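Local coordinates for MutT related protein (Methanosarcina mazei, PDB 3GRN) that probably acts as a hydrolase of the Nudix (MutT-like) family, whose members typically split nucleoside diphosphates linked to another moiety, at residues A[14-17]-A[21-24]; A[32-37]-A[123-128]; A[99-102]-A[107-110]. All blocks are in the same frame, centred on the assembly; numbering follows the deposited sequence.

Contact 1: residues A[14-17]-A[21-24]; sequences LIRN and EFLL
Strands 7-16 and 22-27 of the Nudix fold meet at the turn that joins them, where N17 and E21 close the turn through three hydrogen bonds. N17 N gives one to E21 O (3.1 Å). The N17 side chain supplies the other two: its OD1 accepts from E21 N at 2.9 Å, with the donor above the carbonyl plane, and its ND2 reaches E21 OE1 at 3.0 Å on the anti lone pair, nearly straight at 169°. Amide and carboxylate are almost coplanar. Beyond this clasp only R16 and F22 form a beta bridge. The N-to-C directions of strands 14-16 and 22-24 are 117° apart, and the two part after that one bridge, strand 38-44 lying between them in the sheet. I15 O still takes L23 N (2.9 Å), and a water joins I15 N to L23 O of the same pair. In the R16 conformer given, NE comes 3.4 Å from F22 CE1, the two side chains running alongside with their planes 56° apart. L14 CD2 packs on F22 CD1 at 4.0 Å. The R16 guanidinium is held by a salt bridge to D91, and F130 of helix 124-137 meets the F22 ring edge-to-face.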
loop_
_atom_site.group_PDB
_atom_site.type_symbol
_atom_site.label_atom_id
_atom_site.label_comp_id
_atom_site.label_asym_id
_atom_site.label_seq_id
_atom_site.Cartn_x
_atom_site.Cartn_y
_atom_site.Cartn_z
ATOM N N LEU A 14 13.780 -3.000 11.779
ATOM C CA LEU A 14 13.788 -3.436 13.174
ATOM C C LEU A 14 13.630 -2.187 14.031
ATOM O O LEU A 14 14.556 -1.377 14.149
ATOM C CB LEU A 14 15.111 -4.107 13.550
ATOM C CG LEU A 14 15.432 -5.437 12.900
ATOM C CD1 LEU A 14 16.831 -5.893 13.370
ATOM C CD2 LEU A 14 14.386 -6.493 13.214
ATOM N N ILE A 15 12.454 -2.048 14.619
ATOM C CA ILE A 15 12.133 -0.858 15.399
ATOM C C ILE A 15 11.858 -1.312 16.812
ATOM O O ILE A 15 10.968 -2.131 17.009
ATOM C CB ILE A 15 10.898 -0.156 14.832
ATOM C CG1 ILE A 15 11.192 0.335 13.408
ATOM C CG2 ILE A 15 10.468 0.996 15.720
ATOM C CD1 ILE A 15 10.024 0.947 12.722
ATOM N N ARG A 16 12.583 -0.730 17.775
ATOM C CA ARG A 16 12.449 -1.114 19.188
ATOM C C ARG A 16 11.833 -0.009 20.038
ATOM O O ARG A 16 11.932 1.166 19.704
ATOM C CB ARG A 16 13.805 -1.497 19.793
ATOM C CG ARG A 16 14.544 -2.585 19.050
ATOM C CD ARG A 16 15.982 -2.602 19.520
ATOM N NE ARG A 16 16.860 -3.333 18.616
ATOM C CZ ARG A 16 17.395 -2.828 17.508
ATOM N NH1 ARG A 16 17.144 -1.573 17.138
ATOM N NH2 ARG A 16 18.179 -3.590 16.761
ATOM N N ASN A 17 11.200 -0.413 21.140
ATOM C CA ASN A 17 10.675 0.537 22.113
ATOM C C ASN A 17 11.697 0.771 23.218
ATOM O O ASN A 17 12.808 0.231 23.163
ATOM C CB ASN A 17 9.313 0.082 22.679
ATOM C CG ASN A 17 9.366 -1.260 23.437
ATOM O OD1 ASN A 17 10.428 -1.824 23.707
ATOM N ND2 ASN A 17 8.188 -1.767 23.780
ATOM N N GLU A 21 11.983 -4.184 22.966
ATOM C CA GLU A 21 11.101 -5.132 22.289
ATOM C C GLU A 21 10.871 -4.651 20.853
ATOM O O GLU A 21 10.803 -3.449 20.619
ATOM C CB GLU A 21 9.747 -5.232 22.988
ATOM C CG GLU A 21 9.802 -5.688 24.455
ATOM C CD GLU A 21 8.462 -5.542 25.154
ATOM O OE1 GLU A 21 7.818 -4.474 24.998
ATOM O OE2 GLU A 21 8.050 -6.496 25.860
ATOM N N PHE A 22 10.729 -5.593 19.923
ATOM C CA PHE A 22 10.598 -5.277 18.488
ATOM C C PHE A 22 9.157 -5.114 18.031
ATOM O O PHE A 22 8.276 -5.855 18.441
ATOM C CB PHE A 22 11.253 -6.371 17.633
ATOM C CG PHE A 22 12.737 -6.496 17.845
ATOM C CD1 PHE A 22 13.626 -5.730 17.112
ATOM C CD2 PHE A 22 13.240 -7.388 18.790
ATOM C CE1 PHE A 22 15.003 -5.845 17.302
ATOM C CE2 PHE A 22 14.609 -7.508 18.996
ATOM C CZ PHE A 22 15.490 -6.742 18.252
ATOM N N LEU A 23 8.949 -4.167 17.129
ATOM C CA LEU A 23 7.624 -3.917 16.568
ATOM C C LEU A 23 7.274 -4.954 15.511
ATOM O O LEU A 23 7.943 -5.044 14.465
ATOM C CB LEU A 23 7.560 -2.505 15.957
ATOM C CG LEU A 23 6.205 -2.102 15.341
ATOM C CD1 LEU A 23 5.019 -2.249 16.294
ATOM C CD2 LEU A 23 6.263 -0.696 14.717
ATOM N N LEU A 24 6.219 -5.728 15.783
ATOM C CA LEU A 24 5.647 -6.628 14.776
ATOM C C LEU A 24 4.228 -6.186 14.417
ATOM O O LEU A 24 3.527 -5.598 15.240
ATOM C CB LEU A 24 5.632 -8.087 15.236
ATOM C CG LEU A 24 6.917 -8.662 15.805
ATOM C CD1 LEU A 24 6.719 -10.146 16.074
ATOM C CD2 LEU A 24 8.070 -8.446 14.868
HETATM O O HOH W 1 10.480 -3.968 13.951
#

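Contact 2: residues A[32-37]-A[123-128]; sequences RTNAGK and PAYFRD
N34 and Y125 make the closest approach between the loop 32-37 and the start of helix 124-137. Just before N34, R32 forms a salt bridge with E82 and packs on M119 of the second subunit. At N34 the side chain points to the helix, and its ND2 lies 3.0 Å from Y125 OH, at the edge of the ring and near its plane. The two side chains arrive from opposite directions, with amide and ring planes 41° apart. Y125 CG sits between its backbone N and carbonyl carbon (chi1 51°), which puts the ring beside P123, whose CB lies over one face, 3.5 Å above the plane. F78 stacks on the same ring. From N34 the chain turns through A35 and G36, and K37 N closes the turn on N34 O at 3.3 Å. G36 has a phi of 82°, as the third position of such a turn requires. K37 starts toward the helix and brushes P123 CG with its CD at 4.5 Å, while the rest of its chain runs off from the helix. This is a type II beta turn leading into strand 38-44, meeting a helix N-terminus with P123 at the N-cap position.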
loop_
_atom_site.group_PDB
_atom_site.type_symbol
_atom_site.label_atom_id
_atom_site.label_comp_id
_atom_site.label_asym_id
_atom_site.label_seq_id
_atom_site.Cartn_x
_atom_site.Cartn_y
_atom_site.Cartn_z
ATOM N N ARG A 32 -2.963 -10.132 -0.677
ATOM C CA ARG A 32 -2.684 -11.134 -1.706
ATOM C C ARG A 32 -1.670 -12.195 -1.234
ATOM O O ARG A 32 -1.825 -13.379 -1.528
ATOM C CB ARG A 32 -2.196 -10.423 -2.979
ATOM C CG ARG A 32 -1.672 -11.333 -4.065
ATOM C CD ARG A 32 -1.163 -10.524 -5.246
ATOM N NE ARG A 32 -1.131 -11.305 -6.485
ATOM C CZ ARG A 32 -2.181 -11.504 -7.284
ATOM N NH1 ARG A 32 -3.370 -10.987 -6.983
ATOM N NH2 ARG A 32 -2.041 -12.228 -8.388
ATOM N N THR A 33 -0.650 -11.753 -0.494
ATOM C CA THR A 33 0.417 -12.617 0.022
ATOM C C THR A 33 0.362 -12.638 1.552
ATOM O O THR A 33 0.100 -11.599 2.176
ATOM C CB THR A 33 1.816 -12.100 -0.428
ATOM O OG1 THR A 33 2.095 -10.838 0.193
ATOM C CG2 THR A 33 1.876 -11.910 -1.948
ATOM N N ASN A 34 0.597 -13.805 2.155
ATOM C CA ASN A 34 0.706 -13.940 3.633
ATOM C C ASN A 34 -0.410 -13.273 4.435
ATOM O O ASN A 34 -0.153 -12.657 5.478
ATOM C CB ASN A 34 2.055 -13.391 4.139
ATOM C CG ASN A 34 3.162 -14.420 4.132
ATOM O OD1 ASN A 34 2.968 -15.584 4.497
ATOM N ND2 ASN A 34 4.353 -13.980 3.748
ATOM N N ALA A 35 -1.643 -13.406 3.953
ATOM C CA ALA A 35 -2.801 -12.783 4.591
ATOM C C ALA A 35 -2.954 -13.272 6.038
ATOM O O ALA A 35 -2.832 -14.452 6.310
ATOM C CB ALA A 35 -4.044 -13.086 3.780
ATOM N N GLY A 36 -3.138 -12.348 6.970
ATOM C CA GLY A 36 -3.333 -12.729 8.370
ATOM C C GLY A 36 -2.130 -13.035 9.232
ATOM O O GLY A 36 -2.294 -13.230 10.434
ATOM N N LYS A 37 -0.927 -13.085 8.644
ATOM C CA LYS A 37 0.277 -13.477 9.399
ATOM C C LYS A 37 1.039 -12.276 10.002
ATOM O O LYS A 37 0.924 -11.160 9.498
ATOM C CB LYS A 37 1.212 -14.317 8.519
ATOM C CG LYS A 37 0.609 -15.651 8.053
ATOM C CD LYS A 37 1.687 -16.653 7.641
ATOM C CE LYS A 37 1.107 -18.054 7.367
ATOM N NZ LYS A 37 0.155 -18.113 6.199
ATOM N N PRO A 123 6.523 -16.063 10.581
ATOM C CA PRO A 123 6.975 -16.972 9.529
ATOM C C PRO A 123 8.402 -17.423 9.700
ATOM O O PRO A 123 9.238 -16.665 10.203
ATOM C CB PRO A 123 6.855 -16.124 8.267
ATOM C CG PRO A 123 5.793 -15.157 8.578
ATOM C CD PRO A 123 5.964 -14.824 10.012
ATOM N N ALA A 124 8.684 -18.648 9.245
ATOM C CA ALA A 124 9.967 -19.310 9.534
ATOM C C ALA A 124 11.188 -18.501 9.132
ATOM O O ALA A 124 12.163 -18.449 9.873
ATOM C CB ALA A 124 10.010 -20.705 8.902
ATOM N N TYR A 125 11.099 -17.812 7.997
ATOM C CA TYR A 125 12.215 -16.996 7.522
ATOM C C TYR A 125 12.546 -15.821 8.451
ATOM O O TYR A 125 13.718 -15.456 8.579
ATOM C CB TYR A 125 12.010 -16.534 6.070
ATOM C CG TYR A 125 10.686 -15.874 5.787
ATOM C CD1 TYR A 125 10.498 -14.525 6.035
ATOM C CD2 TYR A 125 9.615 -16.605 5.274
ATOM C CE1 TYR A 125 9.284 -13.919 5.787
ATOM C CE2 TYR A 125 8.406 -16.010 5.004
ATOM C CZ TYR A 125 8.239 -14.655 5.281
ATOM O OH TYR A 125 7.039 -14.016 5.031
ATOM N N PHE A 126 11.522 -15.239 9.087
ATOM C CA PHE A 126 11.759 -14.176 10.065
ATOM C C PHE A 126 12.329 -14.739 11.368
ATOM O O PHE A 126 13.245 -14.157 11.940
ATOM C CB PHE A 126 10.496 -13.367 10.345
ATOM C CG PHE A 126 10.165 -12.348 9.281
ATOM C CD1 PHE A 126 11.153 -11.541 8.728
ATOM C CD2 PHE A 126 8.841 -12.154 8.886
ATOM C CE1 PHE A 126 10.840 -10.583 7.759
ATOM C CE2 PHE A 126 8.518 -11.195 7.921
ATOM C CZ PHE A 126 9.523 -10.414 7.358
ATOM N N ARG A 127 11.786 -15.873 11.818
ATOM C CA ARG A 127 12.309 -16.612 12.974
ATOM C C ARG A 127 13.815 -16.849 12.800
ATOM O O ARG A 127 14.601 -16.500 13.671
ATOM C CB ARG A 127 11.557 -17.948 13.123
ATOM C CG ARG A 127 11.706 -18.627 14.468
ATOM C CD ARG A 127 10.924 -19.948 14.518
ATOM N NE ARG A 127 9.489 -19.752 14.288
ATOM C CZ ARG A 127 8.797 -20.309 13.295
ATOM N NH1 ARG A 127 7.501 -20.062 13.178
ATOM N NH2 ARG A 127 9.388 -21.124 12.429
ATOM N N ASP A 128 14.187 -17.432 11.660
ATOM C CA ASP A 128 15.583 -17.663 11.283
ATOM C C ASP A 128 16.400 -16.367 11.316
ATOM O O ASP A 128 17.513 -16.332 11.849
ATOM C CB ASP A 128 15.629 -18.281 9.884
ATOM C CG ASP A 128 17.002 -18.797 9.509
ATOM O OD1 ASP A 128 17.512 -19.711 10.195
ATOM O OD2 ASP A 128 17.558 -18.305 8.503
#

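Contact 3: residues A[99-102]-A[107-110]; sequences VKLS and EYSW
V99 sets its CB over the centre of the Y108 ring, a CH-pi contact in which V99 CB stands 3.7 Å from the ring centroid and 4° off the normal. The two side chains run antiparallel past one another. Apolar contacts surround this. V99 CG1, anti to its backbone N (chi1 178°), reaches Y108 CD2 at 3.8 Å, while the other branch, CG2, meets W110 CZ2 at 3.7 Å; one valine thus straddles two aromatic residues. L101 works differently, for its CD1 comes to the edge of the Y108 ring, 4.1 Å from Y108 CD2, and also packs against the backbone at E107 N (3.6 Å). No hydrogen bond joins the two segments: V99 and Y108 are 7.8 Å apart at CA, well beyond strand spacing. Polar groups find partners beyond the two segments: E107 OE2 forms a salt bridge with R26, and K100 O a hydrogen bond with T81 OG1 of the second subunit. The loop 99-102 therefore lies on the outermost strand 105-111, its V99 and L101 reaching across to L23 and L25 of the adjoining strand 22-27, while K100 is tied by backbone to T63 at the end of helix 51-63.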
loop_
_atom_site.group_PDB
_atom_site.type_symbol
_atom_site.label_atom_id
_atom_site.label_comp_id
_atom_site.label_asym_id
_atom_site.label_seq_id
_atom_site.Cartn_x
_atom_site.Cartn_y
_atom_site.Cartn_z
ATOM N N VAL A 99 1.927 3.641 17.694
ATOM C CA VAL A 99 1.764 3.056 16.344
ATOM C C VAL A 99 0.349 3.293 15.812
ATOM O O VAL A 99 -0.651 3.110 16.530
ATOM C CB VAL A 99 2.084 1.549 16.390
ATOM C CG1 VAL A 99 1.874 0.894 15.034
ATOM C CG2 VAL A 99 3.505 1.343 16.905
ATOM N N LYS A 100 0.276 3.725 14.553
ATOM C CA LYS A 100 -0.969 4.007 13.905
ATOM C C LYS A 100 -1.011 3.261 12.578
ATOM O O LYS A 100 -0.250 3.562 11.656
ATOM C CB LYS A 100 -1.129 5.514 13.707
ATOM C CG LYS A 100 -1.315 6.273 15.050
ATOM C CD LYS A 100 -1.685 7.736 14.830
ATOM C CE LYS A 100 -2.183 8.392 16.130
ATOM N NZ LYS A 100 -1.181 8.338 17.247
ATOM N N LEU A 101 -1.919 2.304 12.499
ATOM C CA LEU A 101 -1.962 1.334 11.375
ATOM C C LEU A 101 -2.745 1.780 10.167
ATOM O O LEU A 101 -3.571 2.692 10.250
ATOM C CB LEU A 101 -2.543 -0.001 11.859
ATOM C CG LEU A 101 -1.726 -0.709 12.959
ATOM C CD1 LEU A 101 -2.404 -1.993 13.348
ATOM C CD2 LEU A 101 -0.307 -0.954 12.502
ATOM N N SER A 102 -2.493 1.100 9.048
ATOM C CA SER A 102 -3.179 1.323 7.789
ATOM C C SER A 102 -4.001 0.074 7.436
ATOM O O SER A 102 -3.974 -0.934 8.185
ATOM C CB SER A 102 -2.157 1.569 6.689
ATOM O OG SER A 102 -1.545 0.324 6.321
ATOM N N GLU A 107 -3.367 -5.446 13.561
ATOM C CA GLU A 107 -2.859 -5.203 14.900
ATOM C C GLU A 107 -1.342 -5.119 14.937
ATOM O O GLU A 107 -0.669 -5.455 13.969
ATOM C CB GLU A 107 -3.356 -6.233 15.920
ATOM C CG GLU A 107 -3.181 -7.673 15.521
ATOM C CD GLU A 107 -4.109 -8.604 16.296
ATOM O OE1 GLU A 107 -4.555 -8.232 17.404
ATOM O OE2 GLU A 107 -4.395 -9.704 15.787
ATOM N N TYR A 108 -0.834 -4.665 16.070
ATOM C CA TYR A 108 0.604 -4.612 16.285
ATOM C C TYR A 108 0.920 -5.085 17.679
ATOM O O TYR A 108 0.044 -5.147 18.534
ATOM C CB TYR A 108 1.163 -3.201 16.058
ATOM C CG TYR A 108 0.744 -2.198 17.108
ATOM C CD1 TYR A 108 1.494 -2.027 18.279
ATOM C CD2 TYR A 108 -0.423 -1.447 16.949
ATOM C CE1 TYR A 108 1.111 -1.115 19.262
ATOM C CE2 TYR A 108 -0.818 -0.529 17.918
ATOM C CZ TYR A 108 -0.050 -0.376 19.081
ATOM O OH TYR A 108 -0.415 0.526 20.062
ATOM N N SER A 109 2.202 -5.354 17.900
ATOM C CA SER A 109 2.695 -5.810 19.172
ATOM C C SER A 109 4.176 -5.535 19.266
ATOM O O SER A 109 4.902 -5.651 18.270
ATOM C CB SER A 109 2.420 -7.303 19.352
ATOM O OG SER A 109 2.782 -7.714 20.657
ATOM N N TRP A 110 4.601 -5.134 20.464
ATOM C CA TRP A 110 6.007 -4.948 20.799
ATOM C C TRP A 110 6.463 -6.234 21.482
ATOM O O TRP A 110 6.060 -6.526 22.612
ATOM C CB TRP A 110 6.195 -3.736 21.718
ATOM C CG TRP A 110 5.823 -2.410 21.116
ATOM C CD1 TRP A 110 4.626 -1.748 21.251
ATOM C CD2 TRP A 110 6.647 -1.583 20.283
ATOM N NE1 TRP A 110 4.660 -0.559 20.546
ATOM C CE2 TRP A 110 5.891 -0.431 19.953
ATOM C CE3 TRP A 110 7.951 -1.703 19.779
ATOM C CZ2 TRP A 110 6.398 0.595 19.146
ATOM C CZ3 TRP A 110 8.452 -0.682 18.978
ATOM C CH2 TRP A 110 7.675 0.455 18.669
#

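Contact 1 is buried, whereas contacts 2 and 3 lie at the surface. Contact 1 uses strand 22-27 and contact 3 its neighbour 105-111: they touch through L24 N and S109 O, a probable hydrogen bond of 2.8 Å, and through W110, which packs on N17 and E21. Their centres are about 11 Å apart. Contact 2 stands off, its nearest atoms about 7 Å from either of the others, and joins a loop to the helix 124-137 that also covers L14 and F22 of contact 1. Chemistry follows place: backbone and amide-carboxylate hydrogen bonds close the turn of contact 1, aliphatic-aromatic packing holds loop to edge strand in contact 3, and in contact 2 N34 and Y125 come close beside a light K37-P123 contact.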